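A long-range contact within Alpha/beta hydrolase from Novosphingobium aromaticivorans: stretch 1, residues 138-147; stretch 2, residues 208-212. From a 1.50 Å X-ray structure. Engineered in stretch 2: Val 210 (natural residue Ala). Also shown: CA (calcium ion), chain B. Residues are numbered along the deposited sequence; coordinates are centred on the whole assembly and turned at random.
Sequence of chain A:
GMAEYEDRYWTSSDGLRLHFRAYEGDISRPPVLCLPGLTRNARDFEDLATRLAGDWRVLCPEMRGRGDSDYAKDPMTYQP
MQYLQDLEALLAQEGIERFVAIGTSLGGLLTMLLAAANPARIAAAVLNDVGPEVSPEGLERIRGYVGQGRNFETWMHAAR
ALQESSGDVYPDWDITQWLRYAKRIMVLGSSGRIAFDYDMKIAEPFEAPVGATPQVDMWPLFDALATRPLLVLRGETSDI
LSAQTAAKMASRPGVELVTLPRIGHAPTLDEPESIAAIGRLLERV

Stretch 1, residues 138-147: GLERIRGYVG
Stretch 2 (208-212) APVGA

The contact is a small, largely apolar packing of a tight turn against the last turns of a helix, with no direct hydrogen bond between the two stretches and a single water bridging their backbones. It buries 280 Å², both sides summed, and the residues that touch are at least 64 positions apart in sequence.

In stretch 1, residues 138 to 145 are helical, with phi/psi near -65/-40 over most of their length. The i to i+4 bonds run from Ile 142 N to Gly 138 O (3.1 Å), Arg 143 N to Leu 139 O (3.1 Å) and Gly 144 N to Glu 140 O (3.2 Å). The helix then tightens: Tyr 145 N lies 3.0 Å from Ile 142 O and makes a weak bond to Arg 141 O at 3.1 Å, while Val 146 N also reaches Ile 142 O at 3.1 Å. Val 146, at -65/132, is the first residue to leave helical geometry, and Gly 147 follows with a positive phi (70/6).

Stretch 2 has no regular helix or strand. Pro 209 to Ala 212 form a type II beta turn, with Val 210 at -58/139 and Gly 211 at 90/-9, closed by Ala 212 N to Pro 209 O at 3.1 Å. Before the turn, Ala 208 is extended (-155/146), and its carbonyl O binds the calcium ion CA at 2.4 Å. Water 3, another calcium ligand, donates to Pro 209 O at 2.8 Å, so the ion is tied to the start of the turn.

The register places Arg 143 CA 6.0 Å from Val 210 CA and Ile 142 CA 6.6 Å from Gly 211 CA. Such close backbone approach suits Gly 211: an ideal CB there would point toward the helix, only 3.1 Å from Ile 142 CG2, and would also jam against the preceding carbonyl. Ile 142 (chi1 m, chi2 t) points toward the turn, its CG2 4.5 Å from Gly 211 CA and 4.2 Å from Val 210 O. One helical turn earlier, Leu 139 (m, t) leaves its backbone sideways, but its end comes nearer, bringing CD2 to 3.4 Å from Gly 211 O.

Val 210, an engineered residue, is the most heavily covered residue of the contact. With chi1 p, it sets CG1 3.9 Å from Val 146 CB, an apolar contact between two branched side chains; Val 146 (chi1 t) points toward the turn. Arg 143 (m, t, m, with chi4 -82°) packs through its aliphatic portion: CD lies 3.6 Å from Pro 209 CB, beside the C-gamma exo ring, and CG is 3.9 Å from Val 210 O. Its guanidinium makes no hydrogen bond to stretch 2.

The polar link is water 1, which donates to Val 210 O at 2.6 Å and to Leu 139 O at 3.3 Å. It joins two carbonyls that, both being acceptors, cannot hydrogen-bond to each other directly.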

# COMPACT_ATOMS: atom_id res chain seq x y z
N GLY A 138 12.46 -10.34 4.76
CA GLY A 138 11.88 -9.06 4.49
C GLY A 138 11.61 -8.24 5.73
O GLY A 138 11.79 -7.02 5.71
N LEU A 139 11.17 -8.89 6.81
CA LEU A 139 10.86 -8.16 8.04
C LEU A 139 12.14 -7.59 8.64
O LEU A 139 12.16 -6.44 9.07
CB LEU A 139 10.13 -9.04 9.06
CG LEU A 139 8.69 -9.36 8.68
CD1 LEU A 139 8.08 -10.34 9.67
CD2 LEU A 139 7.90 -8.05 8.62
N GLU A 140 13.20 -8.39 8.64
CA GLU A 140 14.55 -7.93 9.04
C GLU A 140 15.00 -6.67 8.27
O GLU A 140 15.48 -5.69 8.87
CB GLU A 140 15.56 -9.07 8.85
N ARG A 141 14.81 -6.66 6.96
CA ARG A 141 15.18 -5.50 6.15
C ARG A 141 14.36 -4.28 6.57
O ARG A 141 14.91 -3.19 6.70
CB ARG A 141 15.02 -5.78 4.65
N ILE A 142 13.07 -4.46 6.84
CA ILE A 142 12.22 -3.31 7.18
C ILE A 142 12.70 -2.63 8.48
O ILE A 142 12.93 -1.40 8.54
CB ILE A 142 10.74 -3.72 7.26
CG1 ILE A 142 10.24 -4.06 5.84
CG2 ILE A 142 9.93 -2.58 7.87
CD1 ILE A 142 8.92 -4.82 5.77
N ARG A 143 12.85 -3.44 9.51
CA ARG A 143 13.38 -2.97 10.77
C ARG A 143 14.66 -2.16 10.53
O ARG A 143 14.91 -1.15 11.19
CB ARG A 143 13.69 -4.16 11.66
CG ARG A 143 12.50 -4.89 12.22
CD ARG A 143 12.94 -5.77 13.42
NE ARG A 143 13.89 -6.83 13.03
CZ ARG A 143 13.53 -8.01 12.50
NH1 ARG A 143 12.25 -8.29 12.29
NH2 ARG A 143 14.47 -8.90 12.19
N GLY A 144 15.47 -2.60 9.57
CA GLY A 144 16.74 -1.94 9.26
C GLY A 144 16.69 -0.60 8.54
O GLY A 144 17.63 0.19 8.68
N TYR A 145 15.65 -0.33 7.76
CA TYR A 145 15.66 0.89 6.94
C TYR A 145 14.69 1.98 7.41
O TYR A 145 14.89 3.15 7.14
CB TYR A 145 15.43 0.55 5.46
CG TYR A 145 13.99 0.36 5.04
CD1 TYR A 145 13.15 1.47 4.78
CD2 TYR A 145 13.46 -0.91 4.88
CE1 TYR A 145 11.82 1.30 4.40
CE2 TYR A 145 12.13 -1.09 4.49
CZ TYR A 145 11.32 0.02 4.24
OH TYR A 145 10.02 -0.18 3.85
N VAL A 146 13.62 1.58 8.08
CA VAL A 146 12.63 2.56 8.49
C VAL A 146 13.23 3.54 9.47
O VAL A 146 13.89 3.14 10.42
CB VAL A 146 11.38 1.87 9.05
CG1 VAL A 146 10.44 2.86 9.70
CG2 VAL A 146 10.65 1.16 7.93
N GLY A 147 13.00 4.83 9.22
CA GLY A 147 13.44 5.90 10.08
C GLY A 147 14.96 6.13 10.10
O GLY A 147 15.44 6.94 10.91
N ALA A 208 6.63 -3.18 19.97
CA ALA A 208 7.21 -4.13 19.00
C ALA A 208 7.84 -3.37 17.87
O ALA A 208 7.32 -2.34 17.49
CB ALA A 208 6.13 -5.05 18.44
N PRO A 209 8.92 -3.90 17.31
CA PRO A 209 9.58 -3.23 16.22
C PRO A 209 8.63 -2.95 15.07
O PRO A 209 7.71 -3.73 14.80
CB PRO A 209 10.59 -4.26 15.73
CG PRO A 209 10.84 -5.11 16.87
CD PRO A 209 9.54 -5.20 17.63
N VAL A 210 8.92 -1.88 14.36
CA VAL A 210 8.12 -1.45 13.25
C VAL A 210 8.03 -2.56 12.20
O VAL A 210 9.00 -3.26 11.92
CB VAL A 210 8.63 -0.11 12.62
CG1 VAL A 210 10.06 -0.27 12.04
CG2 VAL A 210 7.65 0.42 11.56
N GLY A 211 6.85 -2.71 11.65
CA GLY A 211 6.63 -3.74 10.66
C GLY A 211 6.18 -5.07 11.21
O GLY A 211 5.83 -5.99 10.44
N ALA A 212 6.22 -5.23 12.54
CA ALA A 212 5.88 -6.51 13.15
C ALA A 212 4.45 -6.84 12.80
O ALA A 212 3.57 -5.95 12.77
CB ALA A 212 6.08 -6.46 14.67
CA CA B . 5.60 -0.74 17.04
O HOH W 1 9.56 -5.53 10.86
O HOH W 2 4.22 -1.69 18.75
O HOH W 3 5.27 -2.73 15.67
O HOH W 4 6.79 0.75 15.70
O HOH W 5 4.54 1.35 17.70
O HOH W 6 3.83 -0.17 15.17